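Long-range contacts in NEQ263 (Nanoarchaeum equitans Kin4-M, PDB 5BN3), which probably binds ATP as the B-type subunit of an archaeal A-type ATP synthase, pairing with NeqA in the catalytic core complex: residues Y61-S66 against R92-L97; K312-P317 against E382-D387. One frame throughout, in Å; residues are numbered along the deposited sequence.

Contact 1: residues Y61-S66 against R92-L97; sequences YKIAVS and RDINGL
Ile63 and Arg92 form the antiparallel hydrogen-bonded pair of a two-stranded sheet made by strands 62-64 and 91-93. Ile63 N donates to Arg92 O at 3.2 Å, and Arg92 N returns a bond to Ile63 O at 3.0 Å. Lys62 and Asp93 are the adjoining non-hydrogen-bonded pair. Their side chains share the face of the sheet away from Ile63 and Arg92. Here Asp93 N is buried without a partner in the model, and Lys62 CA makes a CH...O contact of 3.1 Å with Arg92 O.

Arg92 lies against Val65, crossing it at about a right angle. Its CG touches Val65 CG2 at 3.7 Å and meets CG1 almost as closely. The chain bends at chi2 (-66°), which sets CD. Beyond it, the same methyl, Val65 CG2, sits 4.1 Å above the guanidinium plane, over its centre.

Ile94, just past strand 91-93, packs on Tyr61 and Ile63. Its CG1 lies between the backbone N and the carbonyl carbon (chi1 61°), and CD1 reaches the edge of the Tyr61 ring, 3.9 Å from CD2. Ile94 CG2 meets Ile63 CG2 at 4.0 Å. Tyr61 OH bonds to Phe77 O.

Asp93 OD1 accepts from Asn95 N at 2.8 Å, forming an Asx turn. A water joins Tyr61 O to the same OD1, its bond to the carboxylate being weak.

The two backbone bonds thus set the register, and Val65, Ile63, Ile94 and the Tyr61 edge supply apolar contacts. The arginine charge is answered by salt bridges from NE to Asp90 and from NH2 to Glu216, so none is needed between the segments.

Contact 2: residues K312-P317 against E382-D387; sequences KNIYPP and EFIKQD
Lys385 and Gln386, just past the end of helix 367-384, supply the donors that bind the loop 312-317. Lys385 NZ gives a hydrogen bond to Asn313 O at 2.8 Å, nearly in line with the carbonyl (C=O...N 170°). The lysine chain is extended as far as CE and bends only at chi4 (70°), which sets NZ beside this oxygen. A water accepts from Lys385 NZ and from Tyr315 N, a second link between the ammonium and the loop. Gln386 N bonds to Tyr315 O at 2.8 Å, in the carbonyl plane. Lys385 CA adds a CH...O contact of 3.4 Å to the same Tyr315 O.

Two more carbonyl oxygens touch carbon: Pro316 O meets Ile384 CG2, and Ile384 O meets Pro316 CD at 3.3 Å.

The apolar contacts centre on Ile314. Its CG2 meets Ile384 CG2 at 3.8 Å, the side chains crossing at about a right angle. Its CD1 lies 3.9 Å from CD of Lys385, against the aliphatic part of that chain.

Tyr315 makes the aromatic contact. Gln386 O lies near the ring plane at its edge, 3.4 Å from CD1. Pro316 CB covers one face over the centre; a cis peptide joins the two residues. Tyr315 OH bonds to Gln146, and Arg142 makes a cation-pi contact with the ring. The side-chain amide of Gln386 bonds through NE2 to Gly114 O and Glu390 O and through OE1 to Ser116 N.

Asn313, with positive phi, is the C-prime residue of a Schellman motif that ends helix 307-311. The loop that leaves this helix packs on the residues that follow helix 367-384, and so joins the nucleotide-binding domain to the helical C-terminal domain of this ATPase alpha/beta family member.

How the contacts relate
The two contacts lie on opposite sides of the chain's centre, about 41 Å apart between centres, and share no secondary-structure element. Both are partly buried. Contact 1 has no fully exposed residue among those that touch, whereas contact 2 has three. Contact 1 is a strand pairing, with reciprocal backbone bonds and aliphatic packing. In contact 2, one backbone bond, one lysine bond and a bridging water tie a loop to the residues just past a helix. An arginine in contact 1 is neutralised from outside, whereas the lysine of contact 2 is a donor between the segments. Both lie near the alpha chain of the complex, contact 1 through residues that do not touch across it.

Contact 1: residues Y61-S66 against R92-L97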
ATOM      1  N   TYR B  61       0.923 -11.917  38.113  1.00 47.64           N
ATOM      2  CA  TYR B  61       1.259 -10.692  38.839  1.00 48.75           C
ATOM      3  C   TYR B  61       0.066 -10.042  39.539  1.00 41.62           C
ATOM      4  O   TYR B  61      -0.985  -9.811  38.934  1.00 40.37           O
ATOM      5  CB  TYR B  61       1.966  -9.677  37.934  1.00 42.17           C
ATOM      6  CG  TYR B  61       2.567  -8.520  38.701  1.00 47.69           C
ATOM      7  CD1 TYR B  61       3.735  -8.681  39.433  1.00 43.49           C
ATOM      8  CD2 TYR B  61       1.963  -7.271  38.702  1.00 44.48           C
ATOM      9  CE1 TYR B  61       4.285  -7.630  40.142  1.00 43.56           C
ATOM     10  CE2 TYR B  61       2.508  -6.216  39.407  1.00 42.38           C
ATOM     11  CZ  TYR B  61       3.667  -6.402  40.125  1.00 46.37           C
ATOM     12  OH  TYR B  61       4.215  -5.357  40.827  1.00 46.26           O
ATOM     13  N   LYS B  62       0.249  -9.750  40.822  1.00 37.10           N
ATOM     14  CA  LYS B  62      -0.795  -9.142  41.632  1.00 47.26           C
ATOM     15  C   LYS B  62      -0.253  -7.949  42.411  1.00 50.24           C
ATOM     16  O   LYS B  62       0.951  -7.844  42.644  1.00 45.85           O
ATOM     17  CB  LYS B  62      -1.388 -10.177  42.599  1.00 42.40           C
ATOM     18  CG  LYS B  62      -2.010 -11.391  41.924  1.00 54.94           C
ATOM     19  CD  LYS B  62      -2.551 -12.375  42.953  1.00 59.29           C
ATOM     20  CE  LYS B  62      -3.181 -13.588  42.285  1.00 58.71           C
ATOM     21  NZ  LYS B  62      -3.712 -14.564  43.278  1.00 76.84           N
ATOM     22  N   ILE B  63      -1.144  -7.048  42.804  1.00 42.93           N
ATOM     23  CA  ILE B  63      -0.765  -5.933  43.662  1.00 47.37           C
ATOM     24  C   ILE B  63      -1.643  -5.886  44.908  1.00 48.73           C
ATOM     25  O   ILE B  63      -2.804  -6.299  44.879  1.00 44.64           O
ATOM     26  CB  ILE B  63      -0.845  -4.573  42.931  1.00 51.59           C
ATOM     27  CG1 ILE B  63      -2.257  -4.328  42.394  1.00 46.58           C
ATOM     28  CG2 ILE B  63       0.178  -4.508  41.808  1.00 45.73           C
ATOM     29  CD1 ILE B  63      -2.525  -2.878  42.021  1.00 48.72           C
ATOM     30  N   ALA B  64      -1.080  -5.391  46.005  1.00 47.32           N
ATOM     31  CA  ALA B  64      -1.859  -5.154  47.211  1.00 51.37           C
ATOM     32  C   ALA B  64      -2.708  -3.911  46.990  1.00 48.06           C
ATOM     33  O   ALA B  64      -2.181  -2.859  46.635  1.00 60.71           O
ATOM     34  CB  ALA B  64      -0.938  -4.960  48.400  1.00 55.94           C
ATOM     35  N   VAL B  65      -4.017  -4.031  47.186  1.00 53.50           N
ATOM     36  CA  VAL B  65      -4.910  -2.888  47.013  1.00 59.21           C
ATOM     37  C   VAL B  65      -5.291  -2.256  48.351  1.00 53.05           C
ATOM     38  O   VAL B  65      -5.645  -2.953  49.304  1.00 55.02           O
ATOM     39  CB  VAL B  65      -6.183  -3.256  46.217  1.00 52.10           C
ATOM     40  CG1 VAL B  65      -5.832  -3.573  44.772  1.00 42.91           C
ATOM     41  CG2 VAL B  65      -6.904  -4.430  46.857  1.00 57.48           C
ATOM     42  N   SER B  66      -5.201  -0.931  48.406  1.00 42.79           N
ATOM     43  CA  SER B  66      -5.564  -0.158  49.589  1.00 51.00           C
ATOM     44  C   SER B  66      -5.583   1.315  49.220  1.00 55.81           C
ATOM     45  O   SER B  66      -5.247   1.680  48.092  1.00 47.18           O
ATOM     46  CB  SER B  66      -4.568  -0.394  50.727  1.00 58.01           C
ATOM     47  OG  SER B  66      -3.286   0.119  50.407  1.00 61.09           O
ATOM     48  N   ARG B  92      -4.562  -8.612  44.287  1.00 46.93           N
ATOM     49  CA  ARG B  92      -5.518  -8.722  43.190  1.00 45.04           C
ATOM     50  C   ARG B  92      -4.823  -8.915  41.851  1.00 49.05           C
ATOM     51  O   ARG B  92      -3.811  -8.273  41.571  1.00 43.27           O
ATOM     52  CB  ARG B  92      -6.385  -7.460  43.119  1.00 44.86           C
ATOM     53  CG  ARG B  92      -7.161  -7.159  44.383  1.00 53.21           C
ATOM     54  CD  ARG B  92      -8.219  -8.215  44.649  1.00 66.76           C
ATOM     55  NE  ARG B  92      -8.945  -7.950  45.888  1.00 81.94           N
ATOM     56  CZ  ARG B  92      -9.955  -7.094  45.993  1.00 83.57           C
ATOM     57  NH1 ARG B  92     -10.363  -6.412  44.932  1.00 82.21           N
ATOM     58  NH2 ARG B  92     -10.556  -6.915  47.161  1.00 75.24           N
ATOM     59  N   ASP B  93      -5.376  -9.807  41.031  1.00 47.30           N
ATOM     60  CA  ASP B  93      -4.966  -9.943  39.638  1.00 47.49           C
ATOM     61  C   ASP B  93      -5.114  -8.577  38.967  1.00 42.25           C
ATOM     62  O   ASP B  93      -6.185  -7.966  39.016  1.00 42.30           O
ATOM     63  CB  ASP B  93      -5.852 -10.981  38.942  1.00 46.58           C
ATOM     64  CG  ASP B  93      -5.371 -11.339  37.542  1.00 61.90           C
ATOM     65  OD1 ASP B  93      -4.738 -10.498  36.868  1.00 50.91           O
ATOM     66  OD2 ASP B  93      -5.642 -12.475  37.102  1.00 80.46           O
ATOM     67  N   ILE B  94      -4.034  -8.095  38.357  1.00 39.79           N
ATOM     68  CA  ILE B  94      -4.030  -6.770  37.740  1.00 44.19           C
ATOM     69  C   ILE B  94      -4.843  -6.713  36.449  1.00 39.39           C
ATOM     70  O   ILE B  94      -5.191  -5.631  35.974  1.00 43.27           O
ATOM     71  CB  ILE B  94      -2.602  -6.257  37.459  1.00 39.21           C
ATOM     72  CG1 ILE B  94      -1.867  -7.193  36.498  1.00 40.67           C
ATOM     73  CG2 ILE B  94      -1.822  -6.078  38.757  1.00 38.70           C
ATOM     74  CD1 ILE B  94      -0.648  -6.554  35.864  1.00 39.88           C
ATOM     75  N   ASN B  95      -5.129  -7.875  35.873  1.00 38.11           N
ATOM     76  CA  ASN B  95      -6.000  -7.943  34.705  1.00 45.73           C
ATOM     77  C   ASN B  95      -7.457  -7.728  35.097  1.00 58.89           C
ATOM     78  O   ASN B  95      -8.248  -7.192  34.320  1.00 44.64           O
ATOM     79  CB  ASN B  95      -5.840  -9.283  33.981  1.00 43.81           C
ATOM     80  CG  ASN B  95      -4.525  -9.390  33.232  1.00 54.93           C
ATOM     81  OD1 ASN B  95      -4.025  -8.402  32.691  1.00 49.94           O
ATOM     82  ND2 ASN B  95      -3.960 -10.590  33.193  1.00 57.69           N
ATOM     83  N   GLY B  96      -7.805  -8.145  36.310  1.00 44.79           N
ATOM     84  CA  GLY B  96      -9.159  -7.993  36.809  1.00 46.77           C
ATOM     85  C   GLY B  96     -10.158  -8.864  36.069  1.00 43.30           C
ATOM     86  O   GLY B  96      -9.783  -9.848  35.430  1.00 41.75           O
ATOM     87  N   LEU B  97     -11.433  -8.498  36.156  1.00 37.72           N
ATOM     88  CA  LEU B  97     -12.500  -9.252  35.508  1.00 39.94           C
ATOM     89  C   LEU B  97     -13.420  -8.316  34.731  1.00 41.82           C
ATOM     90  O   LEU B  97     -13.495  -7.123  35.024  1.00 38.46           O
ATOM     91  CB  LEU B  97     -13.315 -10.018  36.555  1.00 43.51           C
ATOM     92  CG  LEU B  97     -12.577 -11.031  37.433  1.00 44.58           C
ATOM     93  CD1 LEU B  97     -13.411 -11.405  38.649  1.00 47.75           C
ATOM     94  CD2 LEU B  97     -12.237 -12.273  36.637  1.00 44.86           C
TER
HETATM   95  O   HOH W   1      -2.364 -11.234  36.993  1.00 58.06           O

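Contact 2: residues K312-P317 against E382-D387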
ATOM      1  N   LYS B 312      -4.464  29.019  14.325  1.00 38.83           N
ATOM      2  CA  LYS B 312      -5.194  30.277  14.463  1.00 43.22           C
ATOM      3  C   LYS B 312      -5.087  30.820  15.881  1.00 47.02           C
ATOM      4  O   LYS B 312      -5.809  31.746  16.249  1.00 42.01           O
ATOM      5  CB  LYS B 312      -6.669  30.080  14.104  1.00 40.52           C
ATOM      6  CG  LYS B 312      -6.925  29.695  12.657  1.00 43.61           C
ATOM      7  CD  LYS B 312      -8.389  29.331  12.450  1.00 52.77           C
ATOM      8  CE  LYS B 312      -8.698  29.052  10.988  1.00 49.09           C
ATOM      9  NZ  LYS B 312     -10.121  28.654  10.797  1.00 60.22           N
ATOM     10  N   ASN B 313      -4.185  30.232  16.665  1.00 36.72           N
ATOM     11  CA  ASN B 313      -4.000  30.594  18.071  1.00 44.12           C
ATOM     12  C   ASN B 313      -5.275  30.398  18.894  1.00 45.68           C
ATOM     13  O   ASN B 313      -5.599  31.213  19.760  1.00 44.53           O
ATOM     14  CB  ASN B 313      -3.476  32.030  18.208  1.00 50.90           C
ATOM     15  CG  ASN B 313      -2.799  32.285  19.541  1.00 56.84           C
ATOM     16  OD1 ASN B 313      -2.190  31.390  20.128  1.00 47.84           O
ATOM     17  ND2 ASN B 313      -2.903  33.517  20.026  1.00 48.07           N
ATOM     18  N   ILE B 314      -5.994  29.314  18.620  1.00 38.35           N
ATOM     19  CA  ILE B 314      -7.180  28.971  19.398  1.00 38.88           C
ATOM     20  C   ILE B 314      -6.863  27.853  20.388  1.00 48.61           C
ATOM     21  O   ILE B 314      -6.534  26.738  19.982  1.00 37.50           O
ATOM     22  CB  ILE B 314      -8.346  28.505  18.497  1.00 42.00           C
ATOM     23  CG1 ILE B 314      -8.677  29.562  17.440  1.00 46.71           C
ATOM     24  CG2 ILE B 314      -9.572  28.175  19.340  1.00 35.67           C
ATOM     25  CD1 ILE B 314      -9.129  30.886  18.008  1.00 51.60           C
ATOM     26  N   TYR B 315      -6.936  28.165  21.681  1.00 35.31           N
ATOM     27  CA  TYR B 315      -6.962  27.138  22.720  1.00 36.62           C
ATOM     28  C   TYR B 315      -8.309  27.199  23.431  1.00 38.76           C
ATOM     29  O   TYR B 315      -8.796  28.283  23.750  1.00 43.17           O
ATOM     30  CB  TYR B 315      -5.821  27.299  23.742  1.00 38.90           C
ATOM     31  CG  TYR B 315      -5.942  26.315  24.891  1.00 48.29           C
ATOM     32  CD1 TYR B 315      -6.660  26.637  26.038  1.00 37.53           C
ATOM     33  CD2 TYR B 315      -5.368  25.052  24.816  1.00 41.75           C
ATOM     34  CE1 TYR B 315      -6.797  25.736  27.073  1.00 33.98           C
ATOM     35  CE2 TYR B 315      -5.497  24.146  25.852  1.00 36.46           C
ATOM     36  CZ  TYR B 315      -6.211  24.493  26.977  1.00 44.47           C
ATOM     37  OH  TYR B 315      -6.342  23.592  28.011  1.00 39.24           O
ATOM     38  N   PRO B 316      -8.920  26.033  23.685  1.00 37.04           N
ATOM     39  CA  PRO B 316      -8.438  24.719  23.247  1.00 39.38           C
ATOM     40  C   PRO B 316      -8.855  24.428  21.811  1.00 39.22           C
ATOM     41  O   PRO B 316      -9.981  24.744  21.430  1.00 42.35           O
ATOM     42  CB  PRO B 316      -9.133  23.757  24.211  1.00 41.04           C
ATOM     43  CG  PRO B 316     -10.404  24.459  24.574  1.00 38.36           C
ATOM     44  CD  PRO B 316     -10.089  25.929  24.579  1.00 37.26           C
ATOM     45  N   PRO B 317      -7.955  23.824  21.020  1.00 35.69           N
ATOM     46  CA  PRO B 317      -8.195  23.641  19.585  1.00 32.22           C
ATOM     47  C   PRO B 317      -9.099  22.449  19.281  1.00 38.59           C
ATOM     48  O   PRO B 317      -8.711  21.565  18.513  1.00 34.43           O
ATOM     49  CB  PRO B 317      -6.789  23.395  19.038  1.00 36.98           C
ATOM     50  CG  PRO B 317      -6.085  22.698  20.164  1.00 40.52           C
ATOM     51  CD  PRO B 317      -6.646  23.284  21.437  1.00 40.24           C
ATOM     52  N   GLU B 382     -14.898  33.334  19.968  1.00 41.68           N
ATOM     53  CA  GLU B 382     -15.511  33.740  21.231  1.00 54.23           C
ATOM     54  C   GLU B 382     -16.069  32.584  22.059  1.00 49.91           C
ATOM     55  O   GLU B 382     -16.228  32.706  23.269  1.00 46.48           O
ATOM     56  CB  GLU B 382     -16.609  34.780  20.971  1.00 47.43           C
ATOM     57  CG  GLU B 382     -16.152  35.963  20.128  1.00 63.48           C
ATOM     58  CD  GLU B 382     -17.143  37.111  20.145  1.00 95.98           C
ATOM     59  OE1 GLU B 382     -18.228  36.952  20.743  1.00 87.72           O
ATOM     60  OE2 GLU B 382     -16.834  38.175  19.566  1.00104.30           O
ATOM     61  N   PHE B 383     -16.363  31.464  21.407  1.00 44.36           N
ATOM     62  CA  PHE B 383     -16.947  30.320  22.098  1.00 31.59           C
ATOM     63  C   PHE B 383     -15.900  29.245  22.395  1.00 45.93           C
ATOM     64  O   PHE B 383     -15.713  28.849  23.545  1.00 39.04           O
ATOM     65  CB  PHE B 383     -18.103  29.740  21.277  1.00 36.84           C
ATOM     66  CG  PHE B 383     -18.784  28.572  21.926  1.00 46.08           C
ATOM     67  CD1 PHE B 383     -19.722  28.769  22.927  1.00 41.65           C
ATOM     68  CD2 PHE B 383     -18.496  27.276  21.525  1.00 34.56           C
ATOM     69  CE1 PHE B 383     -20.355  27.694  23.526  1.00 38.60           C
ATOM     70  CE2 PHE B 383     -19.127  26.195  22.120  1.00 37.14           C
ATOM     71  CZ  PHE B 383     -20.056  26.405  23.121  1.00 39.68           C
ATOM     72  N   ILE B 384     -15.218  28.778  21.353  1.00 37.86           N
ATOM     73  CA  ILE B 384     -14.175  27.770  21.512  1.00 35.57           C
ATOM     74  C   ILE B 384     -12.957  28.336  22.239  1.00 32.18           C
ATOM     75  O   ILE B 384     -12.483  27.750  23.212  1.00 37.99           O
ATOM     76  CB  ILE B 384     -13.740  27.186  20.147  1.00 36.74           C
ATOM     77  CG1 ILE B 384     -14.929  26.514  19.456  1.00 34.58           C
ATOM     78  CG2 ILE B 384     -12.607  26.191  20.325  1.00 38.25           C
ATOM     79  CD1 ILE B 384     -14.588  25.918  18.105  1.00 40.13           C
ATOM     80  N   LYS B 385     -12.458  29.475  21.763  1.00 33.23           N
ATOM     81  CA  LYS B 385     -11.300  30.124  22.371  1.00 36.33           C
ATOM     82  C   LYS B 385     -11.615  30.489  23.820  1.00 42.70           C
ATOM     83  O   LYS B 385     -12.631  31.126  24.107  1.00 40.32           O
ATOM     84  CB  LYS B 385     -10.898  31.371  21.573  1.00 39.71           C
ATOM     85  CG  LYS B 385      -9.587  32.016  22.024  1.00 43.52           C
ATOM     86  CD  LYS B 385      -9.221  33.218  21.153  1.00 50.73           C
ATOM     87  CE  LYS B 385      -7.964  33.922  21.657  1.00 50.78           C
ATOM     88  NZ  LYS B 385      -6.724  33.126  21.447  1.00 51.18           N
ATOM     89  N   GLN B 386     -10.739  30.066  24.726  1.00 37.19           N
ATOM     90  CA  GLN B 386     -10.974  30.196  26.160  1.00 49.25           C
ATOM     91  C   GLN B 386      -9.656  29.989  26.900  1.00 45.96           C
ATOM     92  O   GLN B 386      -8.846  29.151  26.503  1.00 39.25           O
ATOM     93  CB  GLN B 386     -12.009  29.156  26.603  1.00 43.58           C
ATOM     94  CG  GLN B 386     -12.216  29.047  28.103  1.00 39.14           C
ATOM     95  CD  GLN B 386     -13.210  27.965  28.474  1.00 42.78           C
ATOM     96  OE1 GLN B 386     -14.023  27.539  27.650  1.00 39.37           O
ATOM     97  NE2 GLN B 386     -13.149  27.512  29.720  1.00 39.45           N
ATOM     98  N   ASP B 387      -9.433  30.747  27.969  1.00 40.89           N
ATOM     99  CA  ASP B 387      -8.174  30.650  28.705  1.00 39.28           C
ATOM    100  C   ASP B 387      -8.036  29.327  29.464  1.00 32.59           C
ATOM    101  O   ASP B 387      -9.027  28.732  29.893  1.00 34.77           O
ATOM    102  CB  ASP B 387      -8.014  31.824  29.674  1.00 44.08           C
ATOM    103  CG  ASP B 387      -6.620  31.903  30.264  1.00 51.56           C
ATOM    104  OD1 ASP B 387      -6.384  31.289  31.328  1.00 57.37           O
ATOM    105  OD2 ASP B 387      -5.753  32.571  29.661  1.00 61.48           O
TER
HETATM  106  O   HOH W   2      -6.221  30.884  22.663  1.00 51.39           O